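Local coordinates for FixG-related protein (Vibrio parahaemolyticus, PDB 2R39) that is of unknown function but forms the immunoglobulin-like C-terminal domain of a probable membrane protein thought to bind 4Fe-4S clusters and serve electron transport, at residues Asp52-Lys64 / Leu77-Asn89. Numbering follows the deposited sequence.
Sequences DVKGLNDVSWYGK and LPMSLGADPDKLN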
loop_
_atom_site.group_PDB
_atom_site.type_symbol
_atom_site.label_atom_id
_atom_site.label_comp_id
_atom_site.label_asym_id
_atom_site.label_seq_id
_atom_site.Cartn_x
_atom_site.Cartn_y
_atom_site.Cartn_z
ATOM N N ASP A 52 4.287 -2.702 -2.384
ATOM C CA ASP A 52 5.231 -1.581 -2.439
ATOM C C ASP A 52 4.489 -0.278 -2.586
ATOM O O ASP A 52 3.298 -0.285 -2.813
ATOM C CB ASP A 52 6.168 -1.761 -3.640
ATOM C CG ASP A 52 7.249 -2.758 -3.356
ATOM O OD1 ASP A 52 8.171 -2.401 -2.574
ATOM O OD2 ASP A 52 7.164 -3.894 -3.896
ATOM N N VAL A 53 5.202 0.836 -2.444
ATOM C CA VAL A 53 4.630 2.159 -2.689
ATOM C C VAL A 53 5.657 2.932 -3.522
ATOM O O VAL A 53 6.887 2.751 -3.365
ATOM C CB VAL A 53 4.261 2.957 -1.387
ATOM C CG1 VAL A 53 5.520 3.212 -0.467
ATOM C CG2 VAL A 53 3.562 4.286 -1.735
ATOM N N LYS A 54 5.170 3.736 -4.445
ATOM C CA LYS A 54 6.072 4.636 -5.125
ATOM C C LYS A 54 5.552 6.060 -5.055
ATOM O O LYS A 54 4.339 6.269 -4.903
ATOM C CB LYS A 54 6.368 4.131 -6.539
ATOM C CG LYS A 54 5.498 4.637 -7.623
ATOM C CD LYS A 54 6.186 4.502 -8.994
ATOM C CE LYS A 54 6.700 3.094 -9.241
ATOM N NZ LYS A 54 6.699 2.771 -10.713
ATOM N N GLY A 55 6.470 7.027 -5.079
ATOM C CA GLY A 55 6.098 8.434 -5.087
ATOM C C GLY A 55 6.602 9.253 -3.918
ATOM O O GLY A 55 6.456 10.470 -3.926
ATOM N N LEU A 56 7.191 8.598 -2.918
ATOM C CA LEU A 56 7.781 9.325 -1.773
ATOM C C LEU A 56 9.301 9.243 -1.822
ATOM O O LEU A 56 9.854 8.160 -2.020
ATOM C CB LEU A 56 7.251 8.756 -0.443
ATOM C CG LEU A 56 5.810 9.188 -0.143
ATOM C CD1 LEU A 56 5.111 8.264 0.863
ATOM C CD2 LEU A 56 5.810 10.644 0.357
ATOM N N ASN A 57 9.969 10.385 -1.652
ATOM C CA ASN A 57 11.441 10.448 -1.719
ATOM C C ASN A 57 12.120 9.992 -0.422
ATOM O O ASN A 57 13.307 9.662 -0.384
ATOM C CB ASN A 57 11.881 11.876 -2.111
ATOM C CG ASN A 57 11.425 12.256 -3.514
ATOM O OD1 ASN A 57 11.094 11.393 -4.335
ATOM N ND2 ASN A 57 11.429 13.528 -3.801
ATOM N N ASP A 58 11.337 9.971 0.644
ATOM C CA ASP A 58 11.764 9.456 1.933
ATOM C C ASP A 58 10.502 8.879 2.540
ATOM O O ASP A 58 9.475 9.567 2.618
ATOM C CB ASP A 58 12.323 10.581 2.810
ATOM C CG ASP A 58 12.593 10.129 4.241
ATOM O OD1 ASP A 58 11.620 10.002 5.031
ATOM O OD2 ASP A 58 13.769 9.906 4.579
ATOM N N VAL A 59 10.546 7.604 2.926
ATOM C CA VAL A 59 9.363 6.988 3.495
ATOM C C VAL A 59 9.742 5.749 4.304
ATOM O O VAL A 59 10.720 5.037 3.985
ATOM C CB VAL A 59 8.265 6.677 2.405
ATOM C CG1 VAL A 59 8.795 5.729 1.332
ATOM C CG2 VAL A 59 6.967 6.125 3.030
ATOM N N SER A 60 9.000 5.559 5.387
ATOM C CA SER A 60 9.003 4.322 6.145
ATOM C C SER A 60 7.715 3.571 5.856
ATOM O O SER A 60 6.641 4.179 5.727
ATOM C CB SER A 60 9.104 4.610 7.638
ATOM O OG SER A 60 10.314 5.273 7.931
ATOM N N TRP A 61 7.850 2.261 5.690
ATOM C CA TRP A 61 6.729 1.353 5.506
ATOM C C TRP A 61 6.493 0.630 6.829
ATOM O O TRP A 61 7.448 0.210 7.501
ATOM C CB TRP A 61 7.061 0.347 4.394
ATOM C CG TRP A 61 5.998 -0.670 4.082
ATOM C CD1 TRP A 61 5.680 -1.797 4.821
ATOM C CD2 TRP A 61 5.153 -0.699 2.923
ATOM N NE1 TRP A 61 4.671 -2.498 4.193
ATOM C CE2 TRP A 61 4.332 -1.848 3.029
ATOM C CE3 TRP A 61 4.994 0.147 1.808
ATOM C CZ2 TRP A 61 3.362 -2.171 2.061
ATOM C CZ3 TRP A 61 4.041 -0.179 0.842
ATOM C CH2 TRP A 61 3.236 -1.327 0.977
ATOM N N TYR A 62 5.224 0.496 7.202
ATOM C CA TYR A 62 4.831 -0.213 8.411
ATOM C C TYR A 62 3.667 -1.161 8.136
ATOM O O TYR A 62 2.508 -0.747 8.118
ATOM C CB TYR A 62 4.466 0.761 9.522
ATOM C CG TYR A 62 5.554 1.747 9.886
ATOM C CD1 TYR A 62 6.580 1.387 10.757
ATOM C CD2 TYR A 62 5.525 3.059 9.397
ATOM C CE1 TYR A 62 7.580 2.299 11.116
ATOM C CE2 TYR A 62 6.519 3.980 9.745
ATOM C CZ TYR A 62 7.546 3.587 10.602
ATOM O OH TYR A 62 8.539 4.484 10.961
ATOM N N GLY A 63 3.979 -2.430 7.883
ATOM C CA GLY A 63 2.942 -3.455 7.703
ATOM C C GLY A 63 3.360 -4.524 6.716
ATOM O O GLY A 63 4.524 -4.564 6.311
ATOM N N LYS A 64 2.416 -5.379 6.319
ATOM C CA LYS A 64 2.701 -6.462 5.365
ATOM C C LYS A 64 3.367 -5.989 4.087
ATOM O O LYS A 64 2.944 -5.009 3.463
ATOM C CB LYS A 64 1.452 -7.271 5.003
ATOM C CG LYS A 64 1.024 -8.273 6.022
ATOM C CD LYS A 64 1.987 -9.460 6.194
ATOM C CE LYS A 64 1.382 -10.434 7.178
ATOM N NZ LYS A 64 2.353 -11.226 7.996
ATOM N N LEU A 77 -5.603 -5.732 4.789
ATOM C CA LEU A 77 -4.273 -5.397 5.287
ATOM C C LEU A 77 -4.104 -3.950 5.743
ATOM O O LEU A 77 -3.735 -3.076 4.940
ATOM C CB LEU A 77 -3.199 -5.765 4.250
ATOM C CG LEU A 77 -3.243 -7.164 3.622
ATOM C CD1 LEU A 77 -2.264 -7.290 2.483
ATOM C CD2 LEU A 77 -3.008 -8.273 4.668
ATOM N N PRO A 78 -4.364 -3.693 7.039
ATOM C CA PRO A 78 -4.110 -2.398 7.652
ATOM C C PRO A 78 -2.608 -2.111 7.703
ATOM O O PRO A 78 -1.811 -3.003 8.000
ATOM C CB PRO A 78 -4.670 -2.566 9.072
ATOM C CG PRO A 78 -4.629 -4.008 9.322
ATOM C CD PRO A 78 -4.909 -4.656 8.015
HETATM N N MSE A 79 -2.229 -0.873 7.413
HETATM C CA MSE A 79 -0.819 -0.501 7.399
HETATM C C MSE A 79 -0.681 1.004 7.538
HETATM O O MSE A 79 -1.672 1.737 7.506
HETATM C CB MSE A 79 -0.186 -0.929 6.075
HETATM C CG MSE A 79 -0.816 -0.226 4.858
HETATM SE SE MSE A 79 0.250 -0.507 3.289
HETATM C CE MSE A 79 1.864 0.465 3.827
ATOM N N SER A 80 0.555 1.466 7.684
ATOM C CA SER A 80 0.826 2.892 7.614
ATOM C C SER A 80 2.146 3.207 6.887
ATOM O O SER A 80 3.014 2.319 6.699
ATOM C CB SER A 80 0.750 3.524 9.006
ATOM O OG SER A 80 1.897 3.252 9.763
ATOM N N LEU A 81 2.250 4.461 6.444
ATOM C CA LEU A 81 3.462 5.022 5.845
ATOM C C LEU A 81 3.913 6.186 6.706
ATOM O O LEU A 81 3.075 6.966 7.172
ATOM C CB LEU A 81 3.177 5.533 4.414
ATOM C CG LEU A 81 2.820 4.498 3.322
ATOM C CD1 LEU A 81 2.579 5.208 1.976
ATOM C CD2 LEU A 81 3.898 3.431 3.186
ATOM N N GLY A 82 5.224 6.296 6.926
ATOM C CA GLY A 82 5.811 7.436 7.639
ATOM C C GLY A 82 6.760 8.175 6.710
ATOM O O GLY A 82 7.473 7.551 5.924
ATOM N N ALA A 83 6.769 9.500 6.761
ATOM C CA ALA A 83 7.712 10.255 5.951
ATOM C C ALA A 83 8.288 11.387 6.762
ATOM O O ALA A 83 7.589 11.979 7.569
ATOM C CB ALA A 83 7.013 10.810 4.683
ATOM N N ASP A 84 9.556 11.700 6.532
ATOM C CA ASP A 84 10.182 12.886 7.136
ATOM C C ASP A 84 9.597 14.093 6.418
ATOM O O ASP A 84 9.779 14.210 5.201
ATOM C CB ASP A 84 11.696 12.809 6.913
ATOM C CG ASP A 84 12.455 14.019 7.432
ATOM O OD1 ASP A 84 11.847 15.033 7.847
ATOM O OD2 ASP A 84 13.698 13.941 7.410
ATOM N N PRO A 85 8.869 14.981 7.150
ATOM C CA PRO A 85 8.193 16.115 6.481
ATOM C C PRO A 85 9.170 17.077 5.794
ATOM O O PRO A 85 8.809 17.718 4.804
ATOM C CB PRO A 85 7.452 16.820 7.628
ATOM C CG PRO A 85 8.178 16.398 8.890
ATOM C CD PRO A 85 8.628 14.982 8.609
ATOM N N ASP A 86 10.397 17.160 6.314
ATOM C CA ASP A 86 11.461 17.964 5.706
ATOM C C ASP A 86 11.839 17.488 4.307
ATOM O O ASP A 86 12.414 18.248 3.530
ATOM C CB ASP A 86 12.712 17.982 6.602
ATOM C CG ASP A 86 12.481 18.702 7.918
ATOM O OD1 ASP A 86 11.472 19.427 8.042
ATOM O OD2 ASP A 86 13.317 18.545 8.832
ATOM N N LYS A 87 11.510 16.240 3.975
ATOM C CA LYS A 87 11.849 15.709 2.663
ATOM C C LYS A 87 10.616 15.573 1.743
ATOM O O LYS A 87 10.724 15.089 0.617
ATOM C CB LYS A 87 12.647 14.396 2.811
ATOM C CG LYS A 87 13.988 14.635 3.564
ATOM C CD LYS A 87 14.754 13.368 3.853
ATOM C CE LYS A 87 16.038 13.679 4.636
ATOM N NZ LYS A 87 16.782 14.815 4.025
ATOM N N LEU A 88 9.446 15.987 2.227
ATOM C CA LEU A 88 8.238 16.006 1.383
ATOM C C LEU A 88 8.323 17.229 0.471
ATOM O O LEU A 88 8.767 18.290 0.904
ATOM C CB LEU A 88 6.954 16.049 2.232
ATOM C CG LEU A 88 6.610 14.827 3.125
ATOM C CD1 LEU A 88 5.424 15.173 4.017
ATOM C CD2 LEU A 88 6.286 13.582 2.343
ATOM N N ASN A 89 7.906 17.070 -0.790
ATOM C CA ASN A 89 7.932 18.173 -1.769
ATOM C C ASN A 89 6.851 19.216 -1.479
ATOM O O ASN A 89 7.051 20.425 -1.685
ATOM C CB ASN A 89 7.766 17.608 -3.197
ATOM C CG ASN A 89 8.995 16.801 -3.662
ATOM O OD1 ASN A 89 10.088 16.919 -3.099
ATOM N ND2 ASN A 89 8.810 15.992 -4.694
HETATM O O HOH W 1 8.876 12.691 0.037
HETATM O O HOH W 2 9.437 12.358 3.253
HETATM O O HOH W 3 -0.431 -4.762 6.442
#
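A chi1 of 180° carries the Trp61 indole away from its own backbone N, and the chi3 bend (-65°) of selenomethionine Met79 brings its methyl onto it, on the inward-facing side of an edge strand of an immunoglobulin-like beta sandwich. Methyl CE of Met79 sits over the centre of the Trp61 six-membered ring, 3.3 Å from its centroid, a CH-pi contact; SE lies obliquely beside it, making this also a Met-aromatic pair. A flexible, polarisable chain suits the broad indole face. In the ring plane, Trp61 NE1 donates to Gly63 O at 3.0 Å and, weakly, to Lys64 O, a forked pair of bent bonds that helps fix the indole's rotation.

Edge strand 60-62 runs antiparallel to strand 74-83. Ser60 pairs with Gly82 and Tyr62 with Ser80 through two hydrogen bonds each, the shortest being Ser60 N to Gly82 O at 2.6 Å. Between them, the non-hydrogen-bonded pair Trp61 and Leu81 turns inward. Leu81 bridges the two sheets: CD2 packs on Trp61 CE3 of its own sheet at 3.7 Å, while CD1 meets Val53 CG2 of strand 47-54, in the facing sheet, tip to tip at 3.9 Å. Ile95 and Phe114 of that second sheet also touch Leu81.

On the other face, Gly82 leaves room for the Tyr62 ring, whose CE2 edge comes near Gly82 N; Glu30 hydrogen-bonds both Tyr62 OH and Ser60 OG.

Beyond the paired strands, Leu56 CD2 packs against Leu88 CD2 at 3.6 Å. Asp58 suits the turn after strand 74-83 because its carboxylate can accept a backbone N-H: Asp84 N reaches Asp58 OD1 at 3.1 Å, nearly straight at 165°, from above the carboxylate plane.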